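Long-range contacts in geranylgeranyl pyrophosphate synthase (Corynebacterium glutamicum, PDB 3LK5), which probably makes allylic isoprenoid diphosphates by magnesium-dependent prenyl transfer: residues A[11-15]-A[78-82]; A[17-21]-A[67-71]; A[73-78]-A[228-232]. All coordinates share one frame; numbering follows the deposited sequence.

Contact 1: A[11-15]-A[78-82]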
loop_
_atom_site.group_PDB
_atom_site.type_symbol
_atom_site.label_atom_id
_atom_site.label_comp_id
_atom_site.label_asym_id
_atom_site.label_seq_id
_atom_site.Cartn_x
_atom_site.Cartn_y
_atom_site.Cartn_z
ATOM N N PHE A 11 -25.062 1.016 -20.839
ATOM C CA PHE A 11 -24.694 -0.302 -21.353
ATOM C C PHE A 11 -25.670 -1.348 -20.773
ATOM O O PHE A 11 -26.445 -1.025 -19.861
ATOM C CB PHE A 11 -23.189 -0.587 -21.094
ATOM C CG PHE A 11 -22.863 -1.239 -19.748
ATOM C CD1 PHE A 11 -23.586 -0.941 -18.595
ATOM C CD2 PHE A 11 -21.793 -2.135 -19.652
ATOM C CE1 PHE A 11 -23.276 -1.550 -17.387
ATOM C CE2 PHE A 11 -21.466 -2.740 -18.440
ATOM C CZ PHE A 11 -22.206 -2.440 -17.307
ATOM N N ASP A 12 -25.669 -2.570 -21.312
ATOM C CA ASP A 12 -26.571 -3.628 -20.823
ATOM C C ASP A 12 -26.096 -4.166 -19.449
ATOM O O ASP A 12 -25.015 -4.766 -19.332
ATOM C CB ASP A 12 -26.728 -4.758 -21.865
ATOM C CG ASP A 12 -28.024 -5.581 -21.689
ATOM O OD1 ASP A 12 -28.468 -5.826 -20.542
ATOM O OD2 ASP A 12 -28.593 -6.010 -22.721
ATOM N N ALA A 13 -26.932 -3.941 -18.432
ATOM C CA ALA A 13 -26.636 -4.266 -17.028
ATOM C C ALA A 13 -26.860 -5.740 -16.641
ATOM O O ALA A 13 -26.679 -6.105 -15.477
ATOM C CB ALA A 13 -27.449 -3.353 -16.108
ATOM N N HIS A 14 -27.264 -6.569 -17.605
ATOM C CA HIS A 14 -27.543 -7.992 -17.357
ATOM C C HIS A 14 -26.720 -8.895 -18.267
ATOM O O HIS A 14 -26.748 -10.131 -18.136
ATOM C CB HIS A 14 -29.042 -8.302 -17.508
ATOM C CG HIS A 14 -29.837 -8.078 -16.256
ATOM N ND1 HIS A 14 -30.491 -6.892 -15.985
ATOM C CD2 HIS A 14 -30.082 -8.891 -15.199
ATOM C CE1 HIS A 14 -31.104 -6.984 -14.819
ATOM N NE2 HIS A 14 -30.872 -8.187 -14.320
ATOM N N ASP A 15 -25.978 -8.282 -19.183
ATOM C CA ASP A 15 -25.156 -9.063 -20.099
ATOM C C ASP A 15 -23.676 -8.690 -19.998
ATOM O O ASP A 15 -23.311 -7.555 -19.653
ATOM C CB ASP A 15 -25.703 -9.008 -21.551
ATOM C CG ASP A 15 -24.889 -8.092 -22.468
ATOM O OD1 ASP A 15 -24.344 -8.596 -23.474
ATOM O OD2 ASP A 15 -24.786 -6.876 -22.183
ATOM N N GLN A 78 -26.066 -12.732 -9.914
ATOM C CA GLN A 78 -27.185 -11.810 -9.814
ATOM C C GLN A 78 -28.313 -12.463 -10.578
ATOM O O GLN A 78 -29.477 -12.149 -10.352
ATOM C CB GLN A 78 -26.813 -10.441 -10.378
ATOM C CG GLN A 78 -27.657 -9.322 -9.815
ATOM C CD GLN A 78 -28.132 -8.355 -10.873
ATOM O OE1 GLN A 78 -28.673 -7.301 -10.555
ATOM N NE2 GLN A 78 -27.941 -8.710 -12.145
ATOM N N GLY A 79 -27.955 -13.398 -11.457
ATOM C CA GLY A 79 -28.925 -14.183 -12.244
ATOM C C GLY A 79 -29.865 -13.324 -13.087
ATOM O O GLY A 79 -29.523 -12.191 -13.482
ATOM N N HIS A 80 -31.060 -13.861 -13.352
ATOM C CA HIS A 80 -32.094 -13.153 -14.127
ATOM C C HIS A 80 -32.829 -12.080 -13.316
ATOM O O HIS A 80 -33.808 -11.497 -13.801
ATOM C CB HIS A 80 -33.098 -14.143 -14.757
ATOM C CG HIS A 80 -32.461 -15.165 -15.652
ATOM N ND1 HIS A 80 -32.834 -16.495 -15.648
ATOM C CD2 HIS A 80 -31.464 -15.056 -16.566
ATOM C CE1 HIS A 80 -32.097 -17.159 -16.524
ATOM N NE2 HIS A 80 -31.260 -16.309 -17.095
ATOM N N LYS A 81 -32.345 -11.810 -12.098
ATOM C CA LYS A 81 -32.974 -10.834 -11.186
ATOM C C LYS A 81 -32.184 -9.527 -10.961
ATOM O O LYS A 81 -31.171 -9.246 -11.617
ATOM C CB LYS A 81 -33.343 -11.489 -9.835
ATOM C CG LYS A 81 -32.149 -11.849 -8.959
ATOM C CD LYS A 81 -32.548 -12.516 -7.652
ATOM C CE LYS A 81 -31.313 -12.818 -6.812
ATOM N NZ LYS A 81 -30.488 -11.588 -6.602
ATOM N N ASN A 82 -32.687 -8.740 -10.018
ATOM C CA ASN A 82 -32.131 -7.445 -9.674
ATOM C C ASN A 82 -31.456 -7.454 -8.296
ATOM O O ASN A 82 -32.106 -7.667 -7.268
ATOM C CB ASN A 82 -33.238 -6.366 -9.726
ATOM C CG ASN A 82 -34.574 -6.827 -9.077
ATOM O OD1 ASN A 82 -34.811 -8.027 -8.829
ATOM N ND2 ASN A 82 -35.453 -5.856 -8.812
#
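The imidazole of His14 reaches across to the type II' beta turn Gln78-Lys81, which takes the chain out of helix 65-78. Turning the corner is Gly79, the first residue past the helix to leave helical geometry, with a phi of 57°; the bond that closes the turn, Lys81 N to Gln78 O, is weak at 3.4 Å. His14 buries most of the surface here and supplies the one hydrogen bond between the segments. Its NE2 carries the proton and gives it to Lys81 O at 2.9 Å. The oxygen lies close to the imidazole plane, but seen from the peptide the donor stands above the carbonyl plane. Another turn carbonyl, Gly79 O, sits at the same ring's edge, 3.8 Å from His14 CD2. Gln78 crosses the histidine at about a right angle, its amide plane tilted 27° from the ring and NE2 packed 3.7 Å from His14 NE2. With CG anti to the backbone N (chi1 -156°) and the chain bent at chi2, the amide lies beside the imidazole, while its OE1 accepts from the backbone N of Ser83. Back in 11-15, the loop that leads to helix 21-43, an Asx turn braces the histidine backbone: Asp12 OD1 accepts from His14 N at 3.3 Å, met on the anti side of the carboxylate.

Contact 2: A[17-21]-A[67-71]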
loop_
_atom_site.group_PDB
_atom_site.type_symbol
_atom_site.label_atom_id
_atom_site.label_comp_id
_atom_site.label_asym_id
_atom_site.label_seq_id
_atom_site.Cartn_x
_atom_site.Cartn_y
_atom_site.Cartn_z
ATOM N N ASP A 17 -20.290 -8.060 -21.803
ATOM C CA ASP A 17 -19.707 -7.664 -23.077
ATOM C C ASP A 17 -18.204 -7.520 -22.890
ATOM O O ASP A 17 -17.739 -6.509 -22.395
ATOM C CB ASP A 17 -20.334 -6.350 -23.555
ATOM C CG ASP A 17 -20.050 -6.049 -25.021
ATOM O OD1 ASP A 17 -18.899 -6.206 -25.493
ATOM O OD2 ASP A 17 -20.997 -5.615 -25.705
ATOM N N LEU A 18 -17.448 -8.532 -23.307
ATOM C CA LEU A 18 -16.016 -8.586 -23.019
ATOM C C LEU A 18 -15.278 -7.441 -23.671
ATOM O O LEU A 18 -14.387 -6.848 -23.061
ATOM C CB LEU A 18 -15.392 -9.899 -23.503
ATOM C CG LEU A 18 -16.035 -11.211 -23.061
ATOM C CD1 LEU A 18 -15.164 -12.362 -23.552
ATOM C CD2 LEU A 18 -16.224 -11.275 -21.546
ATOM N N ASP A 19 -15.632 -7.144 -24.921
ATOM C CA ASP A 19 -14.876 -6.152 -25.683
ATOM C C ASP A 19 -15.101 -4.702 -25.254
ATOM O O ASP A 19 -14.163 -3.922 -25.306
ATOM C CB ASP A 19 -15.050 -6.335 -27.208
ATOM C CG ASP A 19 -14.426 -7.642 -27.719
ATOM O OD1 ASP A 19 -13.495 -8.182 -27.068
ATOM O OD2 ASP A 19 -14.871 -8.135 -28.779
ATOM N N LYS A 20 -16.308 -4.344 -24.817
ATOM C CA LYS A 20 -16.589 -2.943 -24.438
ATOM C C LYS A 20 -16.380 -2.652 -22.944
ATOM O O LYS A 20 -16.320 -1.488 -22.549
ATOM C CB LYS A 20 -18.031 -2.527 -24.775
ATOM C CG LYS A 20 -18.403 -2.604 -26.264
ATOM C CD LYS A 20 -19.745 -1.920 -26.525
ATOM C CE LYS A 20 -20.379 -2.397 -27.836
ATOM N NZ LYS A 20 -19.855 -1.711 -29.060
ATOM N N PHE A 21 -16.345 -3.688 -22.105
ATOM C CA PHE A 21 -16.247 -3.427 -20.661
ATOM C C PHE A 21 -15.040 -2.548 -20.264
ATOM O O PHE A 21 -15.201 -1.683 -19.419
ATOM C CB PHE A 21 -16.331 -4.706 -19.815
ATOM C CG PHE A 21 -16.587 -4.443 -18.366
ATOM C CD1 PHE A 21 -17.822 -4.000 -17.956
ATOM C CD2 PHE A 21 -15.584 -4.631 -17.427
ATOM C CE1 PHE A 21 -18.085 -3.734 -16.639
ATOM C CE2 PHE A 21 -15.826 -4.387 -16.091
ATOM C CZ PHE A 21 -17.084 -3.927 -15.690
ATOM N N PRO A 67 -11.218 -6.287 -13.279
ATOM C CA PRO A 67 -12.580 -5.760 -13.181
ATOM C C PRO A 67 -13.548 -6.543 -14.040
ATOM O O PRO A 67 -14.698 -6.734 -13.665
ATOM C CB PRO A 67 -12.468 -4.333 -13.770
ATOM C CG PRO A 67 -11.049 -3.945 -13.559
ATOM C CD PRO A 67 -10.250 -5.248 -13.669
ATOM N N LEU A 68 -13.088 -7.010 -15.189
ATOM C CA LEU A 68 -13.985 -7.829 -16.042
ATOM C C LEU A 68 -14.467 -9.112 -15.339
ATOM O O LEU A 68 -15.644 -9.463 -15.385
ATOM C CB LEU A 68 -13.259 -8.175 -17.342
ATOM C CG LEU A 68 -14.086 -8.910 -18.419
ATOM C CD1 LEU A 68 -15.501 -8.301 -18.721
ATOM C CD2 LEU A 68 -13.221 -8.980 -19.680
ATOM N N TYR A 69 -13.558 -9.796 -14.645
ATOM C CA TYR A 69 -13.936 -10.971 -13.874
ATOM C C TYR A 69 -14.804 -10.644 -12.675
ATOM O O TYR A 69 -15.712 -11.407 -12.377
ATOM C CB TYR A 69 -12.709 -11.827 -13.472
ATOM C CG TYR A 69 -12.341 -12.847 -14.535
ATOM C CD1 TYR A 69 -11.092 -12.830 -15.129
ATOM C CD2 TYR A 69 -13.266 -13.838 -14.932
ATOM C CE1 TYR A 69 -10.745 -13.773 -16.100
ATOM C CE2 TYR A 69 -12.937 -14.777 -15.876
ATOM C CZ TYR A 69 -11.669 -14.749 -16.448
ATOM O OH TYR A 69 -11.333 -15.703 -17.389
ATOM N N ALA A 70 -14.540 -9.533 -11.973
ATOM C CA ALA A 70 -15.422 -9.130 -10.896
ATOM C C ALA A 70 -16.859 -8.897 -11.418
ATOM O O ALA A 70 -17.849 -9.332 -10.811
ATOM C CB ALA A 70 -14.879 -7.855 -10.196
ATOM N N TRP A 71 -16.957 -8.188 -12.543
ATOM C CA TRP A 71 -18.249 -7.945 -13.164
ATOM C C TRP A 71 -18.957 -9.238 -13.572
ATOM O O TRP A 71 -20.136 -9.399 -13.328
ATOM C CB TRP A 71 -18.064 -6.990 -14.363
ATOM C CG TRP A 71 -19.329 -6.660 -15.139
ATOM C CD1 TRP A 71 -19.527 -6.875 -16.484
ATOM C CD2 TRP A 71 -20.516 -6.014 -14.658
ATOM N NE1 TRP A 71 -20.776 -6.443 -16.850
ATOM C CE2 TRP A 71 -21.402 -5.899 -15.761
ATOM C CE3 TRP A 71 -20.923 -5.525 -13.410
ATOM C CZ2 TRP A 71 -22.684 -5.341 -15.642
ATOM C CZ3 TRP A 71 -22.197 -4.962 -13.285
ATOM C CH2 TRP A 71 -23.062 -4.876 -14.411
#
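Phe21 and Trp71 form an offset stack, the phenyl lying over the five-membered ring of the indole with centroids 4.3 Å apart and planes at 8°. Each ring meets the other near its rim, and the closest approach is Phe21 CE1 to Trp71 CD1 at 3.5 Å. CG is anti to the backbone N in both residues (chi1 -165° for Phe21 and 179° for Trp71), which brings the two rings together between the loop and helix 65-78. Trp71 NE1, part of the stacked ring, is buried by the contact and has no hydrogen-bonding partner in the model. Apolar contacts fill in beside the rings. Leu68 and Phe21 slide past each other in opposite directions, bringing Leu68 CD1 to 3.8 Å from Phe21 CB, and the same methyl meets Leu18 CD2 at 4.2 Å. At the far end of the phenyl, Phe21 CE2 packs 4.1 Å from Pro67 CB. The polar bonds that shape 17-21 lie within it: Asp17 OD1 accepts from Lys20 N at 3.3 Å in an Asx motif, and Asp17 O from Phe21 N at 3.2 Å, as the chain enters helix 21-43. Around the contact, helix 87-111 packs on Phe21 through Leu91 and on Trp71 through Leu87 and Val90, while Leu364 of helix 355-369 touches both Leu18 and Leu68.

Contact 3: A[73-78]-A[228-232]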
loop_
_atom_site.group_PDB
_atom_site.type_symbol
_atom_site.label_atom_id
_atom_site.label_comp_id
_atom_site.label_asym_id
_atom_site.label_seq_id
_atom_site.Cartn_x
_atom_site.Cartn_y
_atom_site.Cartn_z
ATOM N N GLY A 73 -18.484 -12.175 -12.229
ATOM C CA GLY A 73 -18.937 -12.819 -10.974
ATOM C C GLY A 73 -20.236 -12.253 -10.440
ATOM O O GLY A 73 -21.136 -12.993 -9.980
ATOM N N PHE A 74 -20.357 -10.935 -10.510
ATOM C CA PHE A 74 -21.608 -10.254 -10.128
ATOM C C PHE A 74 -22.764 -10.730 -11.012
ATOM O O PHE A 74 -23.833 -11.082 -10.503
ATOM C CB PHE A 74 -21.426 -8.728 -10.236
ATOM C CG PHE A 74 -22.678 -7.939 -9.942
ATOM C CD1 PHE A 74 -23.056 -7.672 -8.632
ATOM C CD2 PHE A 74 -23.476 -7.467 -10.995
ATOM C CE1 PHE A 74 -24.220 -6.958 -8.346
ATOM C CE2 PHE A 74 -24.637 -6.750 -10.741
ATOM C CZ PHE A 74 -25.024 -6.502 -9.401
ATOM N N LEU A 75 -22.543 -10.762 -12.321
ATOM C CA LEU A 75 -23.606 -11.163 -13.239
ATOM C C LEU A 75 -23.965 -12.654 -13.055
ATOM O O LEU A 75 -25.134 -13.015 -13.112
ATOM C CB LEU A 75 -23.209 -10.906 -14.691
ATOM C CG LEU A 75 -23.033 -9.434 -15.096
ATOM C CD1 LEU A 75 -22.582 -9.385 -16.543
ATOM C CD2 LEU A 75 -24.321 -8.622 -14.874
ATOM N N ALA A 76 -22.961 -13.497 -12.851
ATOM C CA ALA A 76 -23.195 -14.926 -12.604
ATOM C C ALA A 76 -24.104 -15.177 -11.381
ATOM O O ALA A 76 -24.962 -16.077 -11.420
ATOM C CB ALA A 76 -21.862 -15.694 -12.481
ATOM N N ALA A 77 -23.936 -14.375 -10.328
ATOM C CA ALA A 77 -24.690 -14.514 -9.077
ATOM C C ALA A 77 -25.998 -13.765 -9.094
ATOM O O ALA A 77 -26.907 -14.054 -8.334
ATOM C CB ALA A 77 -23.863 -13.993 -7.914
ATOM N N GLN A 78 -26.066 -12.732 -9.914
ATOM C CA GLN A 78 -27.185 -11.810 -9.814
ATOM C C GLN A 78 -28.313 -12.463 -10.578
ATOM O O GLN A 78 -29.477 -12.149 -10.352
ATOM C CB GLN A 78 -26.813 -10.441 -10.378
ATOM C CG GLN A 78 -27.657 -9.322 -9.815
ATOM C CD GLN A 78 -28.132 -8.355 -10.873
ATOM O OE1 GLN A 78 -28.673 -7.301 -10.555
ATOM N NE2 GLN A 78 -27.941 -8.710 -12.145
ATOM N N GLY A 228 -17.061 -10.078 -7.016
ATOM C CA GLY A 228 -18.292 -9.734 -7.751
ATOM C C GLY A 228 -19.468 -10.567 -7.280
ATOM O O GLY A 228 -20.568 -10.035 -7.043
ATOM N N ALA A 229 -19.250 -11.874 -7.118
ATOM C CA ALA A 229 -20.335 -12.743 -6.622
ATOM C C ALA A 229 -20.801 -12.397 -5.213
ATOM O O ALA A 229 -22.015 -12.427 -4.937
ATOM C CB ALA A 229 -19.964 -14.267 -6.745
ATOM N N SER A 230 -19.861 -12.045 -4.325
ATOM C CA SER A 230 -20.214 -11.633 -2.955
ATOM C C SER A 230 -21.031 -10.348 -2.962
ATOM O O SER A 230 -21.993 -10.220 -2.207
ATOM C CB SER A 230 -18.930 -11.433 -2.111
ATOM O OG SER A 230 -18.349 -12.712 -1.874
ATOM N N ILE A 231 -20.679 -9.421 -3.847
ATOM C CA ILE A 231 -21.444 -8.141 -3.943
ATOM C C ILE A 231 -22.914 -8.443 -4.282
ATOM O O ILE A 231 -23.840 -7.839 -3.696
ATOM C CB ILE A 231 -20.805 -7.182 -4.948
ATOM C CG1 ILE A 231 -19.454 -6.705 -4.402
ATOM C CG2 ILE A 231 -21.739 -5.929 -5.250
ATOM C CD1 ILE A 231 -18.566 -6.007 -5.447
ATOM N N ALA A 232 -23.108 -9.431 -5.164
ATOM C CA ALA A 232 -24.451 -9.841 -5.629
ATOM C C ALA A 232 -25.160 -10.776 -4.659
ATOM O O ALA A 232 -26.335 -11.077 -4.852
ATOM C CB ALA A 232 -24.358 -10.500 -7.015
#
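Helices 65-78 and 205-231 come into direct backbone contact at Gly73, Phe74 and Gly228, where the CA atoms of Phe74 and Gly228 are only 4.1 Å apart. Neither glycine has a side chain to hold the helices apart, so main-chain atoms meet directly. Two CA-H...O contacts run in opposite senses between the helices: Phe74 CA approaches Gly228 O at 3.3 Å, and Ala229 CA approaches Gly73 O at 3.5 Å. Gly228 O also keeps its helical bond from Ala232 N, and thus serves both its own helix and the neighbouring one.

Small side chains continue the fit further along, at Ala77 and Ala232. Ala77 CB meets Ala232 CB at 3.6 Å, and Ala77 CB lies 4.1 Å from Ala229 CB. The Ala232 methyl also touches Phe74 CD1 at 3.5 Å, coming at the ring obliquely. Phe74 holds its CG anti to the backbone N (chi1 177°), which sets the phenyl beside the other helix with Gly228 O near the ring plane at its edge. Ile231 adds CG2, 4.0 Å from Phe74 CD1, and Gln78 CB lies above one face of the same phenyl, offset toward the rim. Val90 of helix 87-111 touches both Phe74 and Ile231, and Leu238 and Ile239 of helix 236-263 pack against Ala77 and Ala229 respectively.

Outside the interface, Arg175 binds the carbonyls of Ser230 and Ile231 through NE and NH1. Between the two segments themselves there are neither conventional hydrogen bonds nor charge pairs, so the helices are held by the close fit of glycine backbone, alanine methyls and one phenyl, with the CA-H...O contacts probably adding a weak polar component.

How the contacts relate
From the N terminus, the N-terminal loop first meets contact 1, whose loop from 11-15 closes only at 78-82, past helices 21-43, 45-59 and 65-78. Contact 2 nests inside that loop, joining 17-21 to an earlier part of helix 65-78. Contact 3 follows contact 2 in series but crosses contact 1: it opens at 73-78, shares Gln78 with it, and closes far along the chain at 228-232, on helix 205-231. Helix 65-78 is thus common ground, with the N-terminal arm on it and helix 205-231 beside it. Phe11 packs on Trp71 and Phe21, linking contacts 1 and 2, while Leu75 touches Ala13 and Asp15, linking contacts 1 and 3.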